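Local coordinates for conjugal transfer protein TRWB (Escherichia coli, PDB 1E9R) that probably links DNA processing to DNA export in bacterial conjugation, as a ring-forming P-loop NTPase whose assembly resembles ring helicases and F1-ATPase, at residues Tyr130-Val134 with Val135-Lys139; Gly150-Leu153 with Leu154-Ala158; Leu172-Thr176 with Thr177-Phe181; Phe187-Thr191 with Leu192-Leu196; Lys205-Thr208 with Ser209-Val213. All blocks are in the same frame, centred on the assembly; numbering follows the deposited sequence.

Contact 1: residues Tyr130-Val134 with Val135-Lys139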
loop_
_atom_site.group_PDB
_atom_site.type_symbol
_atom_site.label_atom_id
_atom_site.label_comp_id
_atom_site.label_asym_id
_atom_site.label_seq_id
_atom_site.Cartn_x
_atom_site.Cartn_y
_atom_site.Cartn_z
ATOM N N TYR B 130 25.689 -22.401 -5.845
ATOM C CA TYR B 130 24.988 -23.343 -4.979
ATOM C C TYR B 130 24.714 -22.805 -3.583
ATOM O O TYR B 130 23.972 -23.412 -2.815
ATOM C CB TYR B 130 25.727 -24.694 -4.938
ATOM C CG TYR B 130 25.734 -25.365 -6.296
ATOM C CD1 TYR B 130 24.566 -25.910 -6.822
ATOM C CD2 TYR B 130 26.867 -25.339 -7.112
ATOM C CE1 TYR B 130 24.517 -26.399 -8.134
ATOM C CE2 TYR B 130 26.826 -25.828 -8.428
ATOM C CZ TYR B 130 25.648 -26.352 -8.929
ATOM O OH TYR B 130 25.584 -26.804 -10.226
ATOM N N ALA B 131 25.306 -21.661 -3.258
ATOM C CA ALA B 131 25.038 -21.025 -1.973
ATOM C C ALA B 131 23.590 -20.512 -2.105
ATOM O O ALA B 131 22.810 -20.514 -1.151
ATOM C CB ALA B 131 26.001 -19.867 -1.756
ATOM N N LEU B 132 23.256 -20.090 -3.324
ATOM C CA LEU B 132 21.932 -19.589 -3.677
ATOM C C LEU B 132 20.897 -20.707 -3.548
ATOM O O LEU B 132 19.711 -20.435 -3.405
ATOM C CB LEU B 132 21.958 -19.084 -5.121
ATOM C CG LEU B 132 21.676 -17.638 -5.517
ATOM C CD1 LEU B 132 21.769 -16.719 -4.342
ATOM C CD2 LEU B 132 22.660 -17.239 -6.592
ATOM N N SER B 133 21.346 -21.961 -3.610
ATOM C CA SER B 133 20.454 -23.127 -3.496
ATOM C C SER B 133 20.237 -23.507 -2.041
ATOM O O SER B 133 19.130 -23.855 -1.634
ATOM C CB SER B 133 21.045 -24.335 -4.227
ATOM O OG SER B 133 21.188 -24.081 -5.611
ATOM N N VAL B 134 21.313 -23.442 -1.264
ATOM C CA VAL B 134 21.273 -23.766 0.160
ATOM C C VAL B 134 20.501 -22.695 0.923
ATOM O O VAL B 134 19.706 -22.999 1.805
ATOM C CB VAL B 134 22.708 -23.864 0.737
ATOM C CG1 VAL B 134 22.658 -24.104 2.236
ATOM C CG2 VAL B 134 23.466 -24.982 0.039
ATOM N N VAL B 135 20.751 -21.440 0.571
ATOM C CA VAL B 135 20.090 -20.303 1.195
ATOM C C VAL B 135 19.163 -19.623 0.169
ATOM O O VAL B 135 19.547 -18.650 -0.499
ATOM C CB VAL B 135 21.138 -19.284 1.702
ATOM C CG1 VAL B 135 20.454 -18.161 2.459
ATOM C CG2 VAL B 135 22.163 -19.991 2.577
ATOM N N PRO B 136 17.927 -20.127 0.028
ATOM C CA PRO B 136 17.015 -19.509 -0.940
ATOM C C PRO B 136 16.746 -18.027 -0.690
ATOM O O PRO B 136 17.112 -17.472 0.356
ATOM C CB PRO B 136 15.760 -20.384 -0.858
ATOM C CG PRO B 136 15.831 -20.993 0.496
ATOM C CD PRO B 136 17.297 -21.286 0.681
ATOM N N ARG B 137 16.118 -17.387 -1.676
ATOM C CA ARG B 137 15.815 -15.966 -1.608
ATOM C C ARG B 137 14.942 -15.613 -0.418
ATOM O O ARG B 137 14.039 -16.362 -0.042
ATOM C CB ARG B 137 15.125 -15.519 -2.890
ATOM C CG ARG B 137 15.966 -15.669 -4.123
ATOM C CD ARG B 137 17.185 -14.793 -4.069
ATOM N NE ARG B 137 17.913 -14.878 -5.330
ATOM C CZ ARG B 137 19.080 -14.294 -5.570
ATOM N NH1 ARG B 137 19.671 -13.566 -4.630
ATOM N NH2 ARG B 137 19.666 -14.449 -6.752
ATOM N N GLY B 138 15.211 -14.459 0.173
ATOM C CA GLY B 138 14.427 -14.039 1.310
ATOM C C GLY B 138 13.011 -13.665 0.917
ATOM O O GLY B 138 12.771 -13.132 -0.176
ATOM N N LYS B 139 12.070 -13.943 1.814
ATOM C CA LYS B 139 10.675 -13.617 1.575
ATOM C C LYS B 139 10.525 -12.120 1.308
ATOM O O LYS B 139 9.843 -11.721 0.371
ATOM C CB LYS B 139 9.826 -14.027 2.778
ATOM C CG LYS B 139 8.346 -13.742 2.615
ATOM C CD LYS B 139 7.544 -14.353 3.742
ATOM C CE LYS B 139 6.076 -13.994 3.621
ATOM N NZ LYS B 139 5.273 -14.620 4.711
#
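The backbone N of Val135 turns back and donates to Ala131 O at 2.8 Å. That carbonyl also has the CB of Val135 packed beside it, at 3.5 Å from Ala131 O. The next bond of the series cannot form: Pro136 has no N-H to offer Leu132 O, and its CA sits 3.8 Å from that oxygen instead. This is the C-terminal exit of helix 126-134. Val135 is the first residue to leave helical backbone angles, and the chain passes on to helix 141-163, the next in a cluster that also holds helices 169-178, 181-188 and 201-217. Further along, Leu132 and Arg137 meet side chain to side chain. Leu132 lays CD1 over one face of the guanidinium, nearer its rim than its middle and 3.8 Å from Arg137 NH1. Its torsions are off the usual staggered values (chi1 -118°, chi2 17°), which may be strain or an uncertain fit. Arg137 is bent at chi2 (-64°), which folds the chain back toward the helix end. Its NH1 makes a salt bridge with Glu144, so the charged group is held by a carboxylate while the leucine lies against its flat surface. Val135 O is taken up by Arg151 NE, tying the exit to the following helix. Val134 CG1 also approaches Val135 CG2 at 4.2 Å.

Contact 2: residues Gly150-Leu153 with Leu154-Ala158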
loop_
_atom_site.group_PDB
_atom_site.type_symbol
_atom_site.label_atom_id
_atom_site.label_comp_id
_atom_site.label_asym_id
_atom_site.label_seq_id
_atom_site.Cartn_x
_atom_site.Cartn_y
_atom_site.Cartn_z
ATOM N N GLY B 150 24.363 -14.311 4.683
ATOM C CA GLY B 150 24.484 -15.739 4.934
ATOM C C GLY B 150 25.220 -16.494 3.831
ATOM O O GLY B 150 26.022 -17.387 4.109
ATOM N N ARG B 151 24.952 -16.137 2.574
ATOM C CA ARG B 151 25.607 -16.780 1.446
ATOM C C ARG B 151 27.072 -16.400 1.447
ATOM O O ARG B 151 27.923 -17.216 1.094
ATOM C CB ARG B 151 24.951 -16.364 0.127
ATOM C CG ARG B 151 23.461 -16.632 0.120
ATOM C CD ARG B 151 22.846 -16.765 -1.261
ATOM N NE ARG B 151 21.391 -16.805 -1.139
ATOM C CZ ARG B 151 20.625 -15.721 -1.153
ATOM N NH1 ARG B 151 21.187 -14.530 -1.307
ATOM N NH2 ARG B 151 19.313 -15.817 -0.967
ATOM N N LEU B 152 27.363 -15.159 1.840
ATOM C CA LEU B 152 28.743 -14.672 1.923
ATOM C C LEU B 152 29.486 -15.511 2.965
ATOM O O LEU B 152 30.559 -16.041 2.694
ATOM C CB LEU B 152 28.787 -13.200 2.347
ATOM C CG LEU B 152 30.207 -12.728 2.695
ATOM C CD1 LEU B 152 31.087 -12.741 1.450
ATOM C CD2 LEU B 152 30.159 -11.341 3.294
ATOM N N LEU B 153 28.906 -15.623 4.158
ATOM C CA LEU B 153 29.509 -16.410 5.220
ATOM C C LEU B 153 29.605 -17.874 4.791
ATOM O O LEU B 153 30.605 -18.545 5.054
ATOM C CB LEU B 153 28.683 -16.296 6.502
ATOM C CG LEU B 153 29.159 -17.144 7.689
ATOM C CD1 LEU B 153 30.596 -16.835 7.998
ATOM C CD2 LEU B 153 28.304 -16.864 8.899
ATOM N N LEU B 154 28.570 -18.365 4.117
ATOM C CA LEU B 154 28.569 -19.743 3.667
ATOM C C LEU B 154 29.629 -20.035 2.622
ATOM O O LEU B 154 30.467 -20.905 2.828
ATOM C CB LEU B 154 27.211 -20.135 3.098
ATOM C CG LEU B 154 27.123 -21.604 2.663
ATOM C CD1 LEU B 154 27.139 -22.512 3.888
ATOM C CD2 LEU B 154 25.848 -21.823 1.850
ATOM N N ARG B 155 29.613 -19.310 1.507
ATOM C CA ARG B 155 30.571 -19.589 0.445
ATOM C C ARG B 155 32.043 -19.428 0.820
ATOM O O ARG B 155 32.886 -20.200 0.361
ATOM C CB ARG B 155 30.231 -18.781 -0.816
ATOM C CG ARG B 155 30.611 -17.323 -0.801
ATOM C CD ARG B 155 30.260 -16.674 -2.136
ATOM N NE ARG B 155 28.941 -16.057 -2.111
ATOM C CZ ARG B 155 28.728 -14.783 -1.796
ATOM N NH1 ARG B 155 29.749 -13.996 -1.488
ATOM N NH2 ARG B 155 27.494 -14.300 -1.772
ATOM N N GLU B 156 32.361 -18.448 1.662
ATOM C CA GLU B 156 33.746 -18.253 2.079
ATOM C C GLU B 156 34.189 -19.320 3.086
ATOM O O GLU B 156 35.299 -19.841 2.984
ATOM C CB GLU B 156 33.943 -16.854 2.663
ATOM C CG GLU B 156 33.898 -15.751 1.613
ATOM C CD GLU B 156 34.813 -16.029 0.418
ATOM O OE1 GLU B 156 36.035 -16.208 0.614
ATOM O OE2 GLU B 156 34.311 -16.068 -0.725
ATOM N N THR B 157 33.329 -19.657 4.043
ATOM C CA THR B 157 33.669 -20.677 5.033
ATOM C C THR B 157 33.853 -22.020 4.341
ATOM O O THR B 157 34.863 -22.688 4.528
ATOM C CB THR B 157 32.567 -20.821 6.105
ATOM O OG1 THR B 157 32.408 -19.577 6.788
ATOM C CG2 THR B 157 32.936 -21.896 7.121
ATOM N N ALA B 158 32.869 -22.406 3.535
ATOM C CA ALA B 158 32.912 -23.669 2.813
ATOM C C ALA B 158 34.099 -23.723 1.864
ATOM O O ALA B 158 34.749 -24.758 1.748
ATOM C CB ALA B 158 31.618 -23.874 2.041
#
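Arg155 folds back over the helix turn before it and lies against Arg151 and Leu152. Its CB starts close to Arg151 O, and CG of Arg155 comes closer still, 3.3 Å from Arg151 O. Here chi1 is 77°, which wedges CG between the backbone N and carbonyl carbon of its own residue and aims the chain back along the helix. CD passes the same carbonyl oxygen more loosely. A bend at chi3 (93°) then brings Arg155 NE to 3.6 Å from Arg151 O, although the hydrogen bond of NE goes to Gln128 OE1 on helix 126-134. Arg155 CZ lies 3.7 Å from Leu152 CA, so one guanidinium face has that carbon and Arg151 O beneath it, both toward the rim. At the tip the two nitrogens part: Arg155 NH1 touches Leu152 CD1 at 3.5 Å, while Arg155 NH2 lies 3.8 Å from Arg151 CB. Two residues on, Thr157 OG1 donates to Leu153 O at 2.7 Å, and Thr157 N reaches Leu153 O at 3.1 Å from the opposite face of the carbonyl plane. Glu156 has its CG by Leu152 CD1; its carboxylate pairs with Lys159 in a salt bridge through OE2 and takes Leu192 N on OE1. Buried in helix 141-163, the threonine hydroxyl thus gives its proton to the helix's own backbone, and the carbonyl oxygen under Arg155 probably favours the positive charge above it.

Contact 3: residues Leu172-Thr176 with Thr177-Phe181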
loop_
_atom_site.group_PDB
_atom_site.type_symbol
_atom_site.label_atom_id
_atom_site.label_comp_id
_atom_site.label_asym_id
_atom_site.label_seq_id
_atom_site.Cartn_x
_atom_site.Cartn_y
_atom_site.Cartn_z
ATOM N N LEU B 172 31.480 -27.058 8.799
ATOM C CA LEU B 172 30.877 -25.868 8.222
ATOM C C LEU B 172 29.840 -25.321 9.192
ATOM O O LEU B 172 29.780 -24.123 9.453
ATOM C CB LEU B 172 30.205 -26.222 6.894
ATOM C CG LEU B 172 29.542 -25.082 6.129
ATOM C CD1 LEU B 172 30.564 -24.017 5.753
ATOM C CD2 LEU B 172 28.902 -25.649 4.890
ATOM N N PHE B 173 29.022 -26.210 9.732
ATOM C CA PHE B 173 27.996 -25.793 10.667
ATOM C C PHE B 173 28.597 -25.266 11.968
ATOM O O PHE B 173 28.059 -24.335 12.566
ATOM C CB PHE B 173 27.059 -26.960 10.959
ATOM C CG PHE B 173 25.882 -26.602 11.823
ATOM C CD1 PHE B 173 24.792 -25.929 11.291
ATOM C CD2 PHE B 173 25.844 -26.981 13.161
ATOM C CE1 PHE B 173 23.677 -25.643 12.083
ATOM C CE2 PHE B 173 24.731 -26.700 13.964
ATOM C CZ PHE B 173 23.649 -26.034 13.425
ATOM N N HIS B 174 29.709 -25.855 12.406
ATOM C CA HIS B 174 30.342 -25.424 13.650
ATOM C C HIS B 174 30.822 -23.988 13.534
ATOM O O HIS B 174 30.491 -23.122 14.342
ATOM C CB HIS B 174 31.542 -26.316 13.995
ATOM C CG HIS B 174 32.368 -25.790 15.131
ATOM N ND1 HIS B 174 31.921 -25.789 16.439
ATOM C CD2 HIS B 174 33.572 -25.166 15.146
ATOM C CE1 HIS B 174 32.811 -25.183 17.205
ATOM N NE2 HIS B 174 33.821 -24.794 16.445
ATOM N N TRP B 175 31.627 -23.753 12.513
ATOM C CA TRP B 175 32.177 -22.441 12.275
ATOM C C TRP B 175 31.128 -21.367 12.068
ATOM O O TRP B 175 31.179 -20.315 12.696
ATOM C CB TRP B 175 33.098 -22.501 11.060
ATOM C CG TRP B 175 34.429 -23.099 11.373
ATOM C CD1 TRP B 175 34.983 -24.240 10.842
ATOM C CD2 TRP B 175 35.376 -22.592 12.313
ATOM N NE1 TRP B 175 36.218 -24.467 11.403
ATOM C CE2 TRP B 175 36.483 -23.471 12.309
ATOM C CE3 TRP B 175 35.395 -21.475 13.162
ATOM C CZ2 TRP B 175 37.595 -23.266 13.122
ATOM C CZ3 TRP B 175 36.495 -21.273 13.964
ATOM C CH2 TRP B 175 37.583 -22.164 13.942
ATOM N N THR B 176 30.170 -21.641 11.190
ATOM C CA THR B 176 29.146 -20.662 10.874
ATOM C C THR B 176 28.136 -20.378 11.963
ATOM O O THR B 176 27.550 -19.308 11.958
ATOM C CB THR B 176 28.361 -21.026 9.570
ATOM O OG1 THR B 176 27.721 -22.299 9.711
ATOM C CG2 THR B 176 29.294 -21.060 8.377
ATOM N N THR B 177 27.923 -21.298 12.901
ATOM C CA THR B 177 26.922 -21.036 13.934
ATOM C C THR B 177 27.301 -21.398 15.365
ATOM O O THR B 177 26.629 -20.981 16.299
ATOM C CB THR B 177 25.585 -21.745 13.599
ATOM O OG1 THR B 177 25.682 -23.136 13.920
ATOM C CG2 THR B 177 25.270 -21.612 12.113
ATOM N N ILE B 178 28.375 -22.160 15.543
ATOM C CA ILE B 178 28.781 -22.577 16.883
ATOM C C ILE B 178 30.032 -21.881 17.402
ATOM O O ILE B 178 30.057 -21.423 18.537
ATOM C CB ILE B 178 29.017 -24.109 16.955
ATOM C CG1 ILE B 178 27.766 -24.861 16.498
ATOM C CG2 ILE B 178 29.350 -24.508 18.380
ATOM C CD1 ILE B 178 26.556 -24.602 17.354
ATOM N N ALA B 179 31.072 -21.814 16.583
ATOM C CA ALA B 179 32.302 -21.165 17.007
ATOM C C ALA B 179 31.946 -19.772 17.498
ATOM O O ALA B 179 31.004 -19.166 16.999
ATOM C CB ALA B 179 33.277 -21.077 15.846
ATOM N N THR B 180 32.685 -19.259 18.478
ATOM C CA THR B 180 32.394 -17.923 18.988
ATOM C C THR B 180 32.638 -16.903 17.887
ATOM O O THR B 180 33.371 -17.152 16.926
ATOM C CB THR B 180 33.287 -17.530 20.191
ATOM O OG1 THR B 180 34.624 -17.307 19.735
ATOM C CG2 THR B 180 33.291 -18.623 21.248
ATOM N N PHE B 181 32.010 -15.747 18.050
ATOM C CA PHE B 181 32.127 -14.652 17.103
ATOM C C PHE B 181 33.575 -14.413 16.738
ATOM O O PHE B 181 33.922 -14.295 15.564
ATOM C CB PHE B 181 31.581 -13.383 17.731
ATOM C CG PHE B 181 30.812 -12.513 16.786
ATOM C CD1 PHE B 181 29.606 -12.951 16.240
ATOM C CD2 PHE B 181 31.246 -11.225 16.504
ATOM C CE1 PHE B 181 28.838 -12.116 15.437
ATOM C CE2 PHE B 181 30.481 -10.381 15.700
ATOM C CZ PHE B 181 29.273 -10.830 15.169
#
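This is the weakly bonded C-terminal end of helix 169-178, where a wider pi-type bond joins the alpha-type one. His174 O carries the change: it accepts from Ile178 N at 2.6 Å and from Ala179 N at 2.7 Å, the two donors coming from opposite faces of its plane. One residue earlier, Phe173 O is doubly held as well, by Thr177 N and, at 3.0 Å, by Thr177 OG1. With chi1 at 78° that hydroxyl oxygen also sits 3.5 Å above the Phe173 ring, over its centre. The His174 ring has Ala179 N over one face, toward the rim, and its ND1 is 3.4 Å from Ile178 CB. Ala179 CB closes in on Trp175 CE3, also at 3.4 Å. Around this turn, Leu172 and Thr176 pack on helix 141-163, Thr176 also meets Leu214 of helix 201-217, and Phe173 leans on helix 219-223. Leu192 of a neighbouring subunit packs against Phe173 and Ile178.

Contact 4: residues Phe187-Thr191 with Leu192-Leu196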
loop_
_atom_site.group_PDB
_atom_site.type_symbol
_atom_site.label_atom_id
_atom_site.label_comp_id
_atom_site.label_asym_id
_atom_site.label_seq_id
_atom_site.Cartn_x
_atom_site.Cartn_y
_atom_site.Cartn_z
ATOM N N PHE B 187 38.918 -17.501 11.805
ATOM C CA PHE B 187 38.852 -18.507 10.758
ATOM C C PHE B 187 38.694 -17.810 9.412
ATOM O O PHE B 187 39.309 -18.196 8.420
ATOM C CB PHE B 187 37.674 -19.446 10.973
ATOM C CG PHE B 187 37.608 -20.540 9.959
ATOM C CD1 PHE B 187 38.457 -21.635 10.048
ATOM C CD2 PHE B 187 36.746 -20.448 8.875
ATOM C CE1 PHE B 187 38.452 -22.626 9.070
ATOM C CE2 PHE B 187 36.730 -21.430 7.890
ATOM C CZ PHE B 187 37.587 -22.523 7.988
ATOM N N LEU B 188 37.868 -16.771 9.388
ATOM C CA LEU B 188 37.629 -16.018 8.160
ATOM C C LEU B 188 38.825 -15.220 7.664
ATOM O O LEU B 188 38.875 -14.849 6.487
ATOM C CB LEU B 188 36.434 -15.086 8.334
ATOM C CG LEU B 188 35.099 -15.825 8.329
ATOM C CD1 LEU B 188 33.975 -14.850 8.631
ATOM C CD2 LEU B 188 34.900 -16.502 6.971
ATOM N N GLU B 189 39.783 -14.942 8.547
ATOM C CA GLU B 189 40.974 -14.203 8.131
ATOM C C GLU B 189 41.574 -14.944 6.942
ATOM O O GLU B 189 41.687 -16.168 6.954
ATOM C CB GLU B 189 42.001 -14.139 9.257
ATOM C CG GLU B 189 41.750 -13.066 10.291
ATOM C CD GLU B 189 42.633 -13.249 11.518
ATOM O OE1 GLU B 189 43.824 -13.599 11.350
ATOM O OE2 GLU B 189 42.140 -13.043 12.650
ATOM N N GLY B 190 41.947 -14.208 5.907
ATOM C CA GLY B 190 42.513 -14.857 4.745
ATOM C C GLY B 190 41.480 -15.120 3.665
ATOM O O GLY B 190 41.832 -15.469 2.535
ATOM N N THR B 191 40.200 -14.969 4.002
ATOM C CA THR B 191 39.131 -15.170 3.024
ATOM C C THR B 191 38.550 -13.822 2.610
ATOM O O THR B 191 38.872 -12.782 3.208
ATOM C CB THR B 191 37.977 -16.005 3.592
ATOM O OG1 THR B 191 37.334 -15.276 4.646
ATOM C CG2 THR B 191 38.493 -17.323 4.128
ATOM N N LEU B 192 37.693 -13.846 1.594
ATOM C CA LEU B 192 37.061 -12.629 1.111
ATOM C C LEU B 192 36.125 -12.017 2.151
ATOM O O LEU B 192 35.757 -10.848 2.043
ATOM C CB LEU B 192 36.294 -12.917 -0.175
ATOM C CG LEU B 192 37.160 -13.270 -1.385
ATOM C CD1 LEU B 192 36.262 -13.575 -2.576
ATOM C CD2 LEU B 192 38.102 -12.108 -1.699
ATOM N N ALA B 193 35.763 -12.804 3.161
ATOM C CA ALA B 193 34.865 -12.340 4.214
ATOM C C ALA B 193 35.597 -11.808 5.447
ATOM O O ALA B 193 34.963 -11.433 6.442
ATOM C CB ALA B 193 33.926 -13.467 4.630
ATOM N N GLU B 194 36.925 -11.765 5.388
ATOM C CA GLU B 194 37.703 -11.300 6.528
ATOM C C GLU B 194 37.263 -9.959 7.083
ATOM O O GLU B 194 36.773 -9.868 8.214
ATOM C CB GLU B 194 39.177 -11.218 6.171
ATOM C CG GLU B 194 40.031 -10.796 7.351
ATOM C CD GLU B 194 41.516 -10.743 7.012
ATOM O OE1 GLU B 194 41.887 -11.047 5.844
ATOM O OE2 GLU B 194 42.306 -10.391 7.924
ATOM N N SER B 195 37.429 -8.918 6.279
ATOM C CA SER B 195 37.081 -7.572 6.698
ATOM C C SER B 195 35.634 -7.133 6.494
ATOM O O SER B 195 35.217 -6.138 7.081
ATOM C CB SER B 195 38.012 -6.572 6.009
ATOM O OG SER B 195 39.364 -6.881 6.284
ATOM N N LEU B 196 34.867 -7.843 5.668
ATOM C CA LEU B 196 33.474 -7.451 5.435
ATOM C C LEU B 196 32.626 -7.593 6.688
ATOM O O LEU B 196 31.698 -6.820 6.899
ATOM C CB LEU B 196 32.850 -8.263 4.297
ATOM C CG LEU B 196 33.245 -7.774 2.901
ATOM C CD1 LEU B 196 32.688 -8.694 1.826
ATOM C CD2 LEU B 196 32.732 -6.359 2.713
#
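The carboxylate of Glu194 has Gly190 N above its plane: the N-H meets OE1 at 3.2 Å, nearly straight (172°) but steeply out of the plane. The other oxygen lies beside the aliphatic part of Glu189, with OE2 of Glu194 3.6 Å from Glu189 CG. The two carboxylates are turned only 25° from each other, and Glu189 OE1 stays 4.9 Å from Glu194 OE2, a separation that probably limits repulsion. Glu194 reaches across because its chain is fully extended, with CG trans to the main-chain nitrogen (chi1 -177°). Thr191 works through both its oxygens: Thr191 O accepts from Glu194 N at 3.1 Å, and its OG1 accepts from Ala193 N at 3.3 Å. Leu188 CD2 touches Ala193 CB at 4.0 Å. Two beta turns in succession result, type II over Leu188-Thr191 with Gly190 at its positive-phi position, then type I over Thr191-Glu194 with an ST turn at its start, together leading the chain out of helix 181-188.

Contact 5: residues Lys205-Thr208 with Ser209-Val213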
loop_
_atom_site.group_PDB
_atom_site.type_symbol
_atom_site.label_atom_id
_atom_site.label_comp_id
_atom_site.label_asym_id
_atom_site.label_seq_id
_atom_site.Cartn_x
_atom_site.Cartn_y
_atom_site.Cartn_z
ATOM N N LYS B 205 26.581 -6.711 13.026
ATOM C CA LYS B 205 25.171 -7.005 12.877
ATOM C C LYS B 205 24.978 -7.901 11.659
ATOM O O LYS B 205 24.198 -8.866 11.681
ATOM C CB LYS B 205 24.400 -5.710 12.699
ATOM C CG LYS B 205 22.962 -5.930 12.341
ATOM C CD LYS B 205 22.216 -4.621 12.255
ATOM C CE LYS B 205 20.779 -4.863 11.808
ATOM N NZ LYS B 205 20.009 -3.596 11.683
ATOM N N ALA B 206 25.703 -7.574 10.593
ATOM C CA ALA B 206 25.646 -8.351 9.366
ATOM C C ALA B 206 26.081 -9.790 9.646
ATOM O O ALA B 206 25.410 -10.732 9.231
ATOM C CB ALA B 206 26.533 -7.721 8.317
ATOM N N LEU B 207 27.190 -9.962 10.367
ATOM C CA LEU B 207 27.689 -11.301 10.701
ATOM C C LEU B 207 26.630 -12.049 11.501
ATOM O O LEU B 207 26.321 -13.202 11.203
ATOM C CB LEU B 207 28.968 -11.224 11.541
ATOM C CG LEU B 207 30.036 -12.319 11.382
ATOM C CD1 LEU B 207 30.830 -12.458 12.674
ATOM C CD2 LEU B 207 29.394 -13.636 11.033
ATOM N N THR B 208 26.087 -11.387 12.524
ATOM C CA THR B 208 25.058 -11.981 13.370
ATOM C C THR B 208 23.898 -12.457 12.519
ATOM O O THR B 208 23.373 -13.549 12.737
ATOM C CB THR B 208 24.504 -10.973 14.397
ATOM O OG1 THR B 208 25.477 -10.732 15.413
ATOM C CG2 THR B 208 23.267 -11.515 15.051
ATOM N N SER B 209 23.496 -11.629 11.556
ATOM C CA SER B 209 22.391 -11.980 10.667
ATOM C C SER B 209 22.692 -13.226 9.847
ATOM O O SER B 209 21.842 -14.107 9.701
ATOM C CB SER B 209 22.081 -10.820 9.736
ATOM O OG SER B 209 21.460 -9.789 10.465
ATOM N N ALA B 210 23.906 -13.288 9.313
ATOM C CA ALA B 210 24.339 -14.424 8.521
ATOM C C ALA B 210 24.221 -15.690 9.369
ATOM O O ALA B 210 23.636 -16.674 8.938
ATOM C CB ALA B 210 25.785 -14.212 8.063
ATOM N N ARG B 211 24.772 -15.650 10.582
ATOM C CA ARG B 211 24.742 -16.788 11.503
ATOM C C ARG B 211 23.335 -17.348 11.670
ATOM O O ARG B 211 23.121 -18.558 11.626
ATOM C CB ARG B 211 25.286 -16.357 12.865
ATOM C CG ARG B 211 26.707 -15.837 12.802
ATOM C CD ARG B 211 27.717 -16.909 13.183
ATOM N NE ARG B 211 28.057 -16.864 14.601
ATOM C CZ ARG B 211 28.953 -17.653 15.187
ATOM N NH1 ARG B 211 29.607 -18.574 14.489
ATOM N NH2 ARG B 211 29.226 -17.483 16.475
ATOM N N PHE B 212 22.377 -16.458 11.869
ATOM C CA PHE B 212 20.991 -16.857 12.037
ATOM C C PHE B 212 20.428 -17.532 10.788
ATOM O O PHE B 212 19.780 -18.568 10.882
ATOM C CB PHE B 212 20.146 -15.643 12.410
ATOM C CG PHE B 212 20.179 -15.319 13.862
ATOM C CD1 PHE B 212 19.882 -16.299 14.807
ATOM C CD2 PHE B 212 20.489 -14.036 14.294
ATOM C CE1 PHE B 212 19.888 -16.005 16.157
ATOM C CE2 PHE B 212 20.499 -13.730 15.655
ATOM C CZ PHE B 212 20.199 -14.712 16.585
ATOM N N VAL B 213 20.664 -16.953 9.619
ATOM C CA VAL B 213 20.161 -17.560 8.397
ATOM C C VAL B 213 20.685 -18.979 8.315
ATOM O O VAL B 213 19.918 -19.916 8.160
ATOM C CB VAL B 213 20.630 -16.805 7.135
ATOM C CG1 VAL B 213 20.227 -17.569 5.896
ATOM C CG2 VAL B 213 20.026 -15.417 7.108
#
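Thr208, Ser209 and Leu207 carry most of this contact, one turn of helix 201-217 packed on the next. Thr208 runs alongside Phe212, both side chains pointing the same way, with CG2 of Thr208 3.6 Å from Phe212 CE2. Its chi1 of -72° puts that methyl trans to the backbone N, on the side where the aromatic ring stands, and turns OG1 to where it is hydrogen-bonded with Ser200 OG of a neighbouring subunit and also with Ser204 O. The ring also brushes the backbone, Phe212 CD2 lying 3.3 Å from Thr208 O, the oxygen that accepts from Phe212 N at 3.2 Å. Ser209 stands on the neighbouring flank of the helix. Its N bonds to Lys205 O at 2.9 Å, and its OG lies 3.1 Å from Lys205 O as well. Leu207 lies side by side with the start of the Arg211 chain, CD2 of Leu207 being 3.9 Å from Arg211 CG. Leu207 O also accepts from Arg211 N at 3.0 Å. Among its neighbours, the helix rests Ala206 and Ala210 on Tyr149 of helix 141-163 and Leu207 on Phe181 and Leu184 of helix 181-188. Its Phe212 crosses to a neighbouring subunit, where it packs on Leu152 and meets the Tyr149 ring with planes at about 45°.

Overall arrangement
The five contacts lie on one side of the chain's centre, from about 15 Å (contact 1) to 36 Å (contact 4) away between centres. Contact 2 touches all the others, its centre 10 to 11 Å from each. Contacts 3 and 5 join where Arg211 NH2 meets Ala179 O, probably a hydrogen bond, though modelled doubtfully short. Contacts 3 and 4 meet through stacked Trp175 and Phe187. Contacts 1 and 4 stay about 12 Å apart at their nearest atoms. All five reach neighbouring subunits, contacts 1 and 2 through a single residue each; Ser195 OG of contact 4 is hydrogen-bonded to Ile178 O in contact 3 of a neighbouring subunit. None includes the probable P-loop, Gly60 to Ser67.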